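Local coordinates for D-glyceraldehyde dehydrogenase (NADP(+)) (Thermoplasma acidophilum, PDB 5IZD), which oxidises D-glyceraldehyde to glycerate with NADP(+) as a tetrameric aldehyde dehydrogenase of the non-phosphorylated Entner-Doudoroff pathway, at residues A[79-83]-A[97-102]; A[285-289]-A[401-405]; A[305-311]-A[362-367]. Numbering follows the deposited sequence.

Contact 1: residues A[79-83]-A[97-102]; sequences RAELE and AKEEVD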
ATOM      1  N   ARG A  79      -6.505 -33.773 -12.990  1.00 38.03           N
ATOM      2  CA  ARG A  79      -5.178 -33.297 -13.399  1.00 37.46           C
ATOM      3  C   ARG A  79      -4.441 -34.147 -14.394  1.00 37.52           C
ATOM      4  O   ARG A  79      -3.866 -33.652 -15.309  1.00 36.96           O
ATOM      5  CB  ARG A  79      -4.282 -32.912 -12.229  1.00 37.21           C
ATOM      6  CG  ARG A  79      -3.944 -33.986 -11.238  1.00 37.95           C
ATOM      7  CD  ARG A  79      -2.947 -33.481 -10.218  1.00 37.62           C
ATOM      8  NE  ARG A  79      -1.712 -33.138 -10.853  1.00 36.91           N
ATOM      9  CZ  ARG A  79      -0.820 -32.287 -10.400  1.00 36.70           C
ATOM     10  NH1 ARG A  79       0.274 -32.096 -11.084  1.00 36.27           N
ATOM     11  NH2 ARG A  79      -1.008 -31.636  -9.269  1.00 36.50           N
ATOM     12  N   ALA A  80      -4.491 -35.439 -14.184  1.00 38.23           N
ATOM     13  CA  ALA A  80      -3.908 -36.403 -15.104  1.00 38.41           C
ATOM     14  C   ALA A  80      -4.252 -36.155 -16.583  1.00 38.04           C
ATOM     15  O   ALA A  80      -3.377 -36.268 -17.433  1.00 37.98           O
ATOM     16  CB  ALA A  80      -4.332 -37.835 -14.725  1.00 39.55           C
ATOM     17  N   GLU A  81      -5.498 -35.816 -16.885  1.00 37.93           N
ATOM     18  CA  GLU A  81      -5.899 -35.556 -18.269  1.00 37.77           C
ATOM     19  C   GLU A  81      -5.108 -34.358 -18.859  1.00 36.52           C
ATOM     20  O   GLU A  81      -4.640 -34.368 -20.007  1.00 36.31           O
ATOM     21  CB  GLU A  81      -7.402 -35.294 -18.348  1.00 38.28           C
ATOM     22  CG  GLU A  81      -8.289 -36.500 -18.007  1.00 39.54           C
ATOM     23  CD  GLU A  81      -9.777 -36.093 -18.012  1.00 40.26           C
ATOM     24  OE1 GLU A  81     -10.081 -34.902 -18.317  1.00 40.10           O
ATOM     25  OE2 GLU A  81     -10.643 -36.904 -17.663  1.00 41.09           O
ATOM     26  N   LEU A  82      -4.867 -33.361 -18.050  1.00 35.46           N
ATOM     27  CA  LEU A  82      -4.125 -32.215 -18.517  1.00 34.52           C
ATOM     28  C   LEU A  82      -2.631 -32.494 -18.690  1.00 34.33           C
ATOM     29  O   LEU A  82      -2.039 -32.034 -19.652  1.00 33.84           O
ATOM     30  CB  LEU A  82      -4.328 -31.027 -17.562  1.00 33.76           C
ATOM     31  CG  LEU A  82      -3.595 -29.787 -18.041  1.00 32.85           C
ATOM     32  CD1 LEU A  82      -4.045 -29.348 -19.428  1.00 32.65           C
ATOM     33  CD2 LEU A  82      -3.846 -28.666 -17.052  1.00 32.56           C
ATOM     34  N   GLU A  83      -2.080 -33.290 -17.805  1.00 34.94           N
ATOM     35  CA  GLU A  83      -0.705 -33.711 -17.842  1.00 35.11           C
ATOM     36  C   GLU A  83      -0.442 -34.451 -19.161  1.00 35.42           C
ATOM     37  O   GLU A  83       0.506 -34.212 -19.843  1.00 34.72           O
ATOM     38  CB  GLU A  83      -0.425 -34.583 -16.637  1.00 36.04           C
ATOM     39  CG  GLU A  83      -0.147 -33.789 -15.360  1.00 36.41           C
ATOM     40  CD  GLU A  83      -0.139 -34.615 -14.099  1.00 37.67           C
ATOM     41  OE1 GLU A  83      -0.170 -35.847 -14.142  1.00 38.96           O
ATOM     42  OE2 GLU A  83      -0.099 -34.039 -13.029  1.00 38.22           O
ATOM     43  N   ALA A  97       5.605 -31.855 -17.250  1.00 33.15           N
ATOM     44  CA  ALA A  97       4.152 -31.811 -17.441  1.00 33.39           C
ATOM     45  C   ALA A  97       3.466 -31.735 -16.071  1.00 33.64           C
ATOM     46  O   ALA A  97       2.579 -30.913 -15.885  1.00 33.68           O
ATOM     47  CB  ALA A  97       3.637 -33.032 -18.244  1.00 33.82           C
ATOM     48  N   LYS A  98       3.880 -32.549 -15.115  1.00 34.42           N
ATOM     49  CA  LYS A  98       3.270 -32.510 -13.768  1.00 35.25           C
ATOM     50  C   LYS A  98       3.535 -31.162 -13.037  1.00 34.98           C
ATOM     51  O   LYS A  98       2.647 -30.612 -12.433  1.00 34.23           O
ATOM     52  CB  LYS A  98       3.730 -33.702 -12.923  1.00 36.38           C
ATOM     53  CG  LYS A  98       3.199 -35.007 -13.456  1.00 37.40           C
ATOM     54  CD  LYS A  98       3.632 -36.214 -12.649  1.00 38.58           C
ATOM     55  CE  LYS A  98       2.880 -37.423 -13.171  1.00 39.76           C
ATOM     56  NZ  LYS A  98       3.237 -38.610 -12.376  1.00 40.76           N
ATOM     57  N   GLU A  99       4.754 -30.643 -13.173  1.00 35.19           N
ATOM     58  CA  GLU A  99       5.119 -29.359 -12.603  1.00 35.94           C
ATOM     59  C   GLU A  99       4.270 -28.216 -13.197  1.00 34.56           C
ATOM     60  O   GLU A  99       3.771 -27.380 -12.462  1.00 33.41           O
ATOM     61  CB  GLU A  99       6.640 -29.134 -12.739  1.00 37.52           C
ATOM     62  CG  GLU A  99       7.096 -27.718 -12.766  1.00 39.23           C
ATOM     63  CD  GLU A  99       8.611 -27.602 -12.732  1.00 41.35           C
ATOM     64  OE1 GLU A  99       9.073 -26.655 -12.047  1.00 44.34           O
ATOM     65  OE2 GLU A  99       9.308 -28.396 -13.400  1.00 42.80           O
ATOM     66  N   GLU A 100       4.030 -28.238 -14.494  1.00 34.15           N
ATOM     67  CA  GLU A 100       3.203 -27.232 -15.107  1.00 33.64           C
ATOM     68  C   GLU A 100       1.778 -27.221 -14.565  1.00 33.41           C
ATOM     69  O   GLU A 100       1.209 -26.184 -14.341  1.00 32.49           O
ATOM     70  CB  GLU A 100       3.223 -27.309 -16.616  1.00 33.91           C
ATOM     71  CG  GLU A 100       2.424 -26.195 -17.232  1.00 34.06           C
ATOM     72  CD  GLU A 100       2.674 -25.972 -18.690  1.00 34.33           C
ATOM     73  OE1 GLU A 100       3.529 -26.629 -19.282  1.00 34.59           O
ATOM     74  OE2 GLU A 100       2.003 -25.133 -19.242  1.00 34.10           O
ATOM     75  N   VAL A 101       1.222 -28.396 -14.343  1.00 33.76           N
ATOM     76  CA  VAL A 101      -0.112 -28.519 -13.816  1.00 34.01           C
ATOM     77  C   VAL A 101      -0.152 -28.104 -12.330  1.00 34.19           C
ATOM     78  O   VAL A 101      -1.084 -27.518 -11.873  1.00 34.14           O
ATOM     79  CB  VAL A 101      -0.694 -29.913 -14.103  1.00 34.53           C
ATOM     80  CG1 VAL A 101      -2.055 -30.052 -13.491  1.00 34.83           C
ATOM     81  CG2 VAL A 101      -0.769 -30.124 -15.605  1.00 34.61           C
ATOM     82  N   ASP A 102       0.901 -28.398 -11.604  1.00 34.67           N
ATOM     83  CA  ASP A 102       1.032 -27.983 -10.237  1.00 34.93           C
ATOM     84  C   ASP A 102       0.865 -26.446 -10.242  1.00 34.21           C
ATOM     85  O   ASP A 102       0.152 -25.889  -9.472  1.00 33.60           O
ATOM     86  CB  ASP A 102       2.431 -28.310  -9.739  1.00 35.99           C
ATOM     87  CG  ASP A 102       2.571 -29.718  -9.201  1.00 37.23           C
ATOM     88  OD1 ASP A 102       1.587 -30.424  -9.103  1.00 38.26           O
ATOM     89  OD2 ASP A 102       3.673 -30.106  -8.842  1.00 38.08           O
TER
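Helices 79-90 and 94-112 form a helical hairpin in the aldehyde dehydrogenase fold, and this contact joins residues 79-83 of the first helix to residues 97-102 of the second. The short segments run in largely opposed directions, 126° between their axes, with 9.3 Å at closest approach; the backbones are nearest where the CA atoms of E83 and A97 lie 5.2 Å apart, toward the connection between the helices. V101 fills the middle of the interface with 89 Å² covered. Its CG2 meets L82 CD2 at 3.7 Å and E83 CG at 3.7 Å, while its CG1 packs at 3.8 Å from R79 CB and lies over one face of the R79 guanidinium. On the same helix as L82, I86 also touches V101, and L82 in turn reaches W183 of helix 178-190, so the apolar seam continues beyond the pair. E83, with 81 Å² covered, points its CB sideways but swings its carboxylate along the interface, where E83 CD approaches the aliphatic K98 CG at 3.4 Å. R79, with 73 Å² covered, closes the side of the hairpin through a salt-bridge network with two acids. Within its own helix, R79 NE and R79 NH1 bond E83 OE2 at 2.9 and 2.8 Å, one turn further on, consistent with holding the guanidinium beside the second helix. Across the gap D102 OD1 lies at the edge of the guanidinium, near its plane, and accepts from both R79 NH1 and R79 NH2, each at 2.9 Å.

Contact 2: residues A[285-289]-A[401-405]; sequences ERLYV and LANDS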
ATOM      1  N   GLU A 285      20.628 -17.964 -21.490  1.00 30.89           N
ATOM      2  CA  GLU A 285      20.909 -17.704 -22.895  1.00 31.04           C
ATOM      3  C   GLU A 285      22.344 -17.241 -23.129  1.00 31.40           C
ATOM      4  O   GLU A 285      22.765 -17.215 -24.267  1.00 32.11           O
ATOM      5  CB  GLU A 285      19.906 -16.672 -23.451  1.00 30.94           C
ATOM      6  CG  GLU A 285      18.479 -17.191 -23.718  1.00 30.85           C
ATOM      7  CD  GLU A 285      18.172 -17.536 -25.185  1.00 31.21           C
ATOM      8  OE1 GLU A 285      18.963 -17.109 -26.090  1.00 31.54           O
ATOM      9  OE2 GLU A 285      17.121 -18.239 -25.441  1.00 31.06           O
ATOM     10  N   ARG A 286      23.094 -16.868 -22.098  1.00 31.13           N
ATOM     11  CA  ARG A 286      24.508 -16.454 -22.260  1.00 31.49           C
ATOM     12  C   ARG A 286      25.227 -16.845 -20.997  1.00 31.58           C
ATOM     13  O   ARG A 286      24.755 -16.497 -19.937  1.00 31.60           O
ATOM     14  CB  ARG A 286      24.652 -14.941 -22.310  1.00 31.30           C
ATOM     15  CG  ARG A 286      23.773 -14.244 -23.275  1.00 30.98           C
ATOM     16  CD  ARG A 286      24.009 -12.786 -23.184  1.00 30.93           C
ATOM     17  NE  ARG A 286      23.002 -12.047 -22.420  1.00 30.31           N
ATOM     18  CZ  ARG A 286      23.165 -10.840 -21.927  1.00 30.00           C
ATOM     19  NH1 ARG A 286      24.365 -10.245 -21.985  1.00 30.48           N
ATOM     20  NH2 ARG A 286      22.152 -10.269 -21.330  1.00 29.48           N
ATOM     21  N   LEU A 287      26.372 -17.495 -21.099  1.00 31.87           N
ATOM     22  CA  LEU A 287      27.087 -17.998 -19.936  1.00 32.01           C
ATOM     23  C   LEU A 287      28.382 -17.191 -19.743  1.00 32.36           C
ATOM     24  O   LEU A 287      29.185 -17.085 -20.642  1.00 32.62           O
ATOM     25  CB  LEU A 287      27.332 -19.497 -20.120  1.00 32.26           C
ATOM     26  CG  LEU A 287      28.092 -20.267 -19.058  1.00 32.71           C
ATOM     27  CD1 LEU A 287      27.490 -20.047 -17.691  1.00 32.46           C
ATOM     28  CD2 LEU A 287      28.094 -21.745 -19.376  1.00 32.94           C
ATOM     29  N   TYR A 288      28.510 -16.572 -18.564  1.00 32.37           N
ATOM     30  CA  TYR A 288      29.667 -15.777 -18.149  1.00 32.85           C
ATOM     31  C   TYR A 288      30.254 -16.429 -16.904  1.00 33.29           C
ATOM     32  O   TYR A 288      29.606 -16.409 -15.843  1.00 32.93           O
ATOM     33  CB  TYR A 288      29.259 -14.332 -17.798  1.00 32.59           C
ATOM     34  CG  TYR A 288      28.685 -13.598 -18.973  1.00 32.22           C
ATOM     35  CD1 TYR A 288      29.487 -13.111 -19.964  1.00 32.68           C
ATOM     36  CD2 TYR A 288      27.343 -13.425 -19.098  1.00 31.53           C
ATOM     37  CE1 TYR A 288      28.974 -12.413 -21.030  1.00 32.49           C
ATOM     38  CE2 TYR A 288      26.817 -12.734 -20.145  1.00 31.39           C
ATOM     39  CZ  TYR A 288      27.626 -12.229 -21.111  1.00 31.89           C
ATOM     40  OH  TYR A 288      27.043 -11.641 -22.217  1.00 31.81           O
ATOM     41  N   VAL A 289      31.474 -16.977 -17.027  1.00 33.97           N
ATOM     42  CA  VAL A 289      32.117 -17.647 -15.920  1.00 34.59           C
ATOM     43  C   VAL A 289      33.477 -16.999 -15.614  1.00 35.58           C
ATOM     44  O   VAL A 289      34.271 -16.632 -16.494  1.00 36.09           O
ATOM     45  CB  VAL A 289      32.273 -19.146 -16.183  1.00 34.81           C
ATOM     46  CG1 VAL A 289      32.776 -19.873 -14.960  1.00 35.24           C
ATOM     47  CG2 VAL A 289      30.939 -19.764 -16.628  1.00 34.17           C
ATOM     48  N   LEU A 401      28.565  -6.399 -19.389  1.00 34.10           N
ATOM     49  CA  LEU A 401      28.297  -7.444 -20.341  1.00 33.72           C
ATOM     50  C   LEU A 401      26.818  -7.926 -20.246  1.00 32.62           C
ATOM     51  O   LEU A 401      26.148  -8.116 -21.285  1.00 32.15           O
ATOM     52  CB  LEU A 401      29.260  -8.614 -20.180  1.00 34.24           C
ATOM     53  CG  LEU A 401      30.707  -8.299 -20.558  1.00 35.36           C
ATOM     54  CD1 LEU A 401      31.540  -9.475 -20.108  1.00 35.86           C
ATOM     55  CD2 LEU A 401      30.989  -8.067 -22.042  1.00 35.79           C
ATOM     56  N   ALA A 402      26.363  -8.139 -19.015  1.00 31.99           N
ATOM     57  CA  ALA A 402      25.002  -8.513 -18.718  1.00 31.23           C
ATOM     58  C   ALA A 402      23.998  -7.503 -19.250  1.00 30.91           C
ATOM     59  O   ALA A 402      22.984  -7.892 -19.898  1.00 30.62           O
ATOM     60  CB  ALA A 402      24.810  -8.723 -17.238  1.00 31.09           C
ATOM     61  N   ASN A 403      24.273  -6.232 -19.027  1.00 31.01           N
ATOM     62  CA  ASN A 403      23.373  -5.186 -19.461  1.00 30.82           C
ATOM     63  C   ASN A 403      23.460  -4.866 -20.954  1.00 31.01           C
ATOM     64  O   ASN A 403      22.597  -4.152 -21.453  1.00 30.68           O
ATOM     65  CB  ASN A 403      23.556  -3.910 -18.630  1.00 31.06           C
ATOM     66  CG  ASN A 403      23.141  -4.085 -17.184  1.00 30.92           C
ATOM     67  OD1 ASN A 403      22.238  -4.846 -16.853  1.00 30.54           O
ATOM     68  ND2 ASN A 403      23.786  -3.348 -16.317  1.00 31.36           N
ATOM     69  N   ASP A 404      24.481  -5.396 -21.645  1.00 31.53           N
ATOM     70  CA  ASP A 404      24.704  -5.148 -23.060  1.00 32.10           C
ATOM     71  C   ASP A 404      23.776  -6.085 -23.867  1.00 31.85           C
ATOM     72  O   ASP A 404      24.214  -7.109 -24.423  1.00 31.95           O
ATOM     73  CB  ASP A 404      26.194  -5.337 -23.415  1.00 32.93           C
ATOM     74  CG  ASP A 404      26.492  -5.181 -24.882  1.00 33.53           C
ATOM     75  OD1 ASP A 404      25.845  -4.380 -25.575  1.00 33.79           O
ATOM     76  OD2 ASP A 404      27.373  -5.915 -25.377  1.00 33.99           O
ATOM     77  N   SER A 405      22.513  -5.693 -23.944  1.00 31.53           N
ATOM     78  CA  SER A 405      21.455  -6.526 -24.527  1.00 31.50           C
ATOM     79  C   SER A 405      20.270  -5.705 -24.853  1.00 31.48           C
ATOM     80  O   SER A 405      19.897  -4.855 -24.058  1.00 31.17           O
ATOM     81  CB  SER A 405      20.994  -7.609 -23.517  1.00 31.27           C
ATOM     82  OG  SER A 405      20.193  -8.611 -24.143  1.00 31.51           O
TER
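Helix 395-403 packs on one face of the seven-stranded sheet that carries strand 284-290, and the R286 guanidinium presents its edge to main-chain carbonyls late in that helix. R286 NH1 donates to L401 O at 2.9 Å, R286 NH2 to A402 O at 2.9 Å, and a weak hydrogen bond of 3.4 Å runs from R286 NH1 to A402 O. Two residues on, Y288 points to the same side of the strand, and R286 NH1 also donates to Y288 OH at 3.0 Å; that hydroxyl is further bonded to Q373. The tyrosine ring adds apolar packing, with Y288 CE1 3.9 Å from L401 CB. Past the helix the chain turns through D404 and brings S405 CB to 3.6 Å from R286 NH2. R286 NE bonds K251 O, just ahead of the neighbouring strand 252-256, so one guanidinium joins that segment to the helix. A buried positive charge thus meets carbonyl oxygens toward the negative side of the helix dipole, an electrostatically favourable match.

Contact 3: residues A[305-311]-A[362-367]; sequences SRKLALG and FFLPTI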
ATOM      1  N   SER A 305      25.864 -32.392 -19.475  1.00 37.70           N
ATOM      2  CA  SER A 305      25.017 -32.181 -20.644  1.00 37.71           C
ATOM      3  C   SER A 305      24.906 -33.462 -21.509  1.00 39.02           C
ATOM      4  O   SER A 305      23.867 -33.718 -22.053  1.00 37.79           O
ATOM      5  CB  SER A 305      25.506 -30.987 -21.487  1.00 37.30           C
ATOM      6  OG  SER A 305      25.267 -29.727 -20.830  1.00 36.80           O
ATOM      7  N   ARG A 306      25.980 -34.243 -21.580  1.00 41.25           N
ATOM      8  CA  ARG A 306      25.994 -35.504 -22.376  1.00 43.07           C
ATOM      9  C   ARG A 306      25.112 -36.599 -21.810  1.00 43.13           C
ATOM     10  O   ARG A 306      24.808 -37.561 -22.534  1.00 44.01           O
ATOM     11  CB  ARG A 306      27.354 -36.169 -22.341  1.00 45.42           C
ATOM     12  CG  ARG A 306      28.514 -35.389 -22.858  1.00 47.41           C
ATOM     13  CD  ARG A 306      29.788 -36.140 -22.521  1.00 49.56           C
ATOM     14  NE  ARG A 306      30.160 -36.923 -23.690  1.00 51.33           N
ATOM     15  CZ  ARG A 306      31.190 -36.652 -24.491  1.00 53.46           C
ATOM     16  NH1 ARG A 306      31.398 -37.441 -25.541  1.00 54.20           N
ATOM     17  NH2 ARG A 306      32.025 -35.607 -24.241  1.00 54.40           N
ATOM     18  N   LYS A 307      24.874 -36.544 -20.498  1.00 42.81           N
ATOM     19  CA  LYS A 307      24.108 -37.531 -19.763  1.00 43.00           C
ATOM     20  C   LYS A 307      22.607 -37.411 -19.965  1.00 43.16           C
ATOM     21  O   LYS A 307      21.884 -38.329 -19.561  1.00 43.50           O
ATOM     22  CB  LYS A 307      24.403 -37.434 -18.264  1.00 43.35           C
ATOM     23  N   LEU A 308      22.125 -36.314 -20.580  1.00 43.00           N
ATOM     24  CA  LEU A 308      20.676 -36.034 -20.679  1.00 42.53           C
ATOM     25  C   LEU A 308      20.129 -36.890 -21.784  1.00 42.55           C
ATOM     26  O   LEU A 308      20.723 -36.918 -22.866  1.00 42.19           O
ATOM     27  CB  LEU A 308      20.382 -34.540 -20.939  1.00 42.09           C
ATOM     28  CG  LEU A 308      20.827 -33.609 -19.776  1.00 42.43           C
ATOM     29  CD1 LEU A 308      20.812 -32.146 -20.191  1.00 41.86           C
ATOM     30  CD2 LEU A 308      20.002 -33.762 -18.495  1.00 42.43           C
ATOM     31  N   ALA A 309      19.028 -37.602 -21.493  1.00 42.53           N
ATOM     32  CA  ALA A 309      18.349 -38.420 -22.487  1.00 42.71           C
ATOM     33  C   ALA A 309      17.248 -37.614 -23.204  1.00 42.60           C
ATOM     34  O   ALA A 309      16.507 -36.857 -22.588  1.00 40.76           O
ATOM     35  CB  ALA A 309      17.757 -39.671 -21.855  1.00 43.03           C
ATOM     36  N   LEU A 310      17.168 -37.832 -24.518  1.00 43.19           N
ATOM     37  CA  LEU A 310      16.160 -37.271 -25.394  1.00 43.72           C
ATOM     38  C   LEU A 310      15.269 -38.379 -25.960  1.00 43.85           C
ATOM     39  O   LEU A 310      15.735 -39.484 -26.214  1.00 44.06           O
ATOM     40  CB  LEU A 310      16.843 -36.604 -26.564  1.00 44.84           C
ATOM     41  CG  LEU A 310      17.394 -35.193 -26.423  1.00 44.95           C
ATOM     42  CD1 LEU A 310      18.406 -35.049 -25.308  1.00 45.85           C
ATOM     43  CD2 LEU A 310      18.022 -34.866 -27.776  1.00 45.74           C
ATOM     44  N   GLY A 311      13.989 -38.093 -26.162  1.00 43.50           N
ATOM     45  CA  GLY A 311      13.052 -39.108 -26.680  1.00 43.84           C
ATOM     46  C   GLY A 311      11.719 -39.040 -25.984  1.00 43.63           C
ATOM     47  O   GLY A 311      11.071 -37.988 -25.952  1.00 44.11           O
ATOM     48  N   PHE A 362      13.722 -33.059 -32.407  1.00 32.47           N
ATOM     49  CA  PHE A 362      14.699 -33.118 -31.337  1.00 32.01           C
ATOM     50  C   PHE A 362      15.955 -32.406 -31.770  1.00 31.97           C
ATOM     51  O   PHE A 362      16.315 -32.409 -32.934  1.00 32.08           O
ATOM     52  CB  PHE A 362      15.015 -34.576 -31.002  1.00 32.40           C
ATOM     53  CG  PHE A 362      13.860 -35.310 -30.396  1.00 32.39           C
ATOM     54  CD1 PHE A 362      13.601 -35.215 -29.025  1.00 32.00           C
ATOM     55  CD2 PHE A 362      12.983 -36.055 -31.195  1.00 32.76           C
ATOM     56  CE1 PHE A 362      12.528 -35.873 -28.457  1.00 32.09           C
ATOM     57  CE2 PHE A 362      11.890 -36.695 -30.610  1.00 32.82           C
ATOM     58  CZ  PHE A 362      11.677 -36.620 -29.229  1.00 32.47           C
ATOM     59  N   PHE A 363      16.639 -31.769 -30.813  1.00 31.69           N
ATOM     60  CA  PHE A 363      17.944 -31.175 -31.062  1.00 31.92           C
ATOM     61  C   PHE A 363      18.831 -31.421 -29.817  1.00 32.07           C
ATOM     62  O   PHE A 363      18.366 -31.311 -28.696  1.00 31.74           O
ATOM     63  CB  PHE A 363      17.811 -29.671 -31.350  1.00 31.54           C
ATOM     64  CG  PHE A 363      18.959 -29.108 -32.109  1.00 31.79           C
ATOM     65  CD1 PHE A 363      18.977 -29.168 -33.502  1.00 32.17           C
ATOM     66  CD2 PHE A 363      20.057 -28.619 -31.463  1.00 31.77           C
ATOM     67  CE1 PHE A 363      20.042 -28.705 -34.235  1.00 32.45           C
ATOM     68  CE2 PHE A 363      21.148 -28.141 -32.192  1.00 32.12           C
ATOM     69  CZ  PHE A 363      21.133 -28.193 -33.586  1.00 32.46           C
ATOM     70  N   LEU A 364      20.096 -31.748 -30.029  1.00 32.63           N
ATOM     71  CA  LEU A 364      21.000 -32.025 -28.923  1.00 32.86           C
ATOM     72  C   LEU A 364      21.373 -30.792 -28.119  1.00 32.59           C
ATOM     73  O   LEU A 364      21.482 -29.692 -28.686  1.00 32.55           O
ATOM     74  CB  LEU A 364      22.304 -32.661 -29.444  1.00 33.51           C
ATOM     75  CG  LEU A 364      22.227 -34.077 -30.072  1.00 34.02           C
ATOM     76  CD1 LEU A 364      23.529 -34.439 -30.765  1.00 34.54           C
ATOM     77  CD2 LEU A 364      21.940 -35.073 -28.945  1.00 34.15           C
ATOM     78  N   PRO A 365      21.616 -30.966 -26.798  1.00 32.59           N
ATOM     79  CA  PRO A 365      22.297 -29.922 -26.038  1.00 32.39           C
ATOM     80  C   PRO A 365      23.580 -29.439 -26.739  1.00 32.77           C
ATOM     81  O   PRO A 365      24.425 -30.259 -27.163  1.00 33.34           O
ATOM     82  CB  PRO A 365      22.646 -30.638 -24.721  1.00 32.60           C
ATOM     83  CG  PRO A 365      21.551 -31.613 -24.554  1.00 32.51           C
ATOM     84  CD  PRO A 365      21.371 -32.155 -25.957  1.00 32.75           C
ATOM     85  N   THR A 366      23.693 -28.136 -26.932  1.00 32.50           N
ATOM     86  CA  THR A 366      24.735 -27.567 -27.753  1.00 32.94           C
ATOM     87  C   THR A 366      25.476 -26.418 -26.975  1.00 33.15           C
ATOM     88  O   THR A 366      24.838 -25.459 -26.542  1.00 32.28           O
ATOM     89  CB  THR A 366      24.166 -27.039 -29.063  1.00 32.79           C
ATOM     90  OG1 THR A 366      23.503 -28.099 -29.781  1.00 32.89           O
ATOM     91  CG2 THR A 366      25.284 -26.432 -29.914  1.00 33.20           C
ATOM     92  N   ILE A 367      26.797 -26.569 -26.837  1.00 34.10           N
ATOM     93  CA  ILE A 367      27.630 -25.692 -26.029  1.00 34.97           C
ATOM     94  C   ILE A 367      28.717 -25.150 -26.944  1.00 36.06           C
ATOM     95  O   ILE A 367      29.377 -25.917 -27.657  1.00 36.73           O
ATOM     96  CB  ILE A 367      28.223 -26.427 -24.800  1.00 35.23           C
ATOM     97  CG1 ILE A 367      27.095 -27.021 -23.923  1.00 34.77           C
ATOM     98  CG2 ILE A 367      29.069 -25.486 -23.948  1.00 35.29           C
ATOM     99  CD1 ILE A 367      27.568 -28.209 -23.109  1.00 35.18           C
TER
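L310 is the main bump here: its side chain drops into a hollow lined by F362, the F363 carbonyl, L364 and P365, and 86 Å² of the residue is covered. L310 CB lies 4.3 Å from F362 CD1, L310 CD2 reaches F363 O at 3.7 Å and L364 CD2 at 4.1 Å, and L310 CD1 rests 4.2 Å from P365 CD. In return the F362 ring lies against the backbone at G311, with F362 CE1 3.5 Å from G311 N; the phi/psi of G311, 139/-124, itself calls for glycine. P365 is the knuckle of the other side, meeting the type I turn S305-L308: P365 CG is 4.0 Å from S305 O and 4.5 Å from L308 CD1. I367 CD1 packs 3.6 Å from S305 OG, whose polar partners are Y274 and F301. The contact lays the loop after helix 294-305 along the approach to strand 366-369, next to outermost strand 343-346 of the seven-stranded sheet. Leucine, proline and aromatic surfaces dominate, so cohesion rests on shape and apolar burial.

Contacts 2 and 3 reach the same seven-stranded sheet, each through one of its segments, on strands 284-290 and 366-369, with centres 23 Å apart and nearest atoms about 6 Å; both segments of contact 3 fall between those of contact 2 in sequence. Contact 1 lies earlier, in a helical hairpin, its centre 33 Å from that of contact 2 and 24 Å from that of contact 3. P173, I382 and F383 probably bind NADP(+), as in relatives, and E285 of contact 2 hydrogen-bonds the backbone of the latter two. The R286 and F363 side chains are about 7 and 8 Å from that of I382; the L82 side chain is about 11 Å from that of P173.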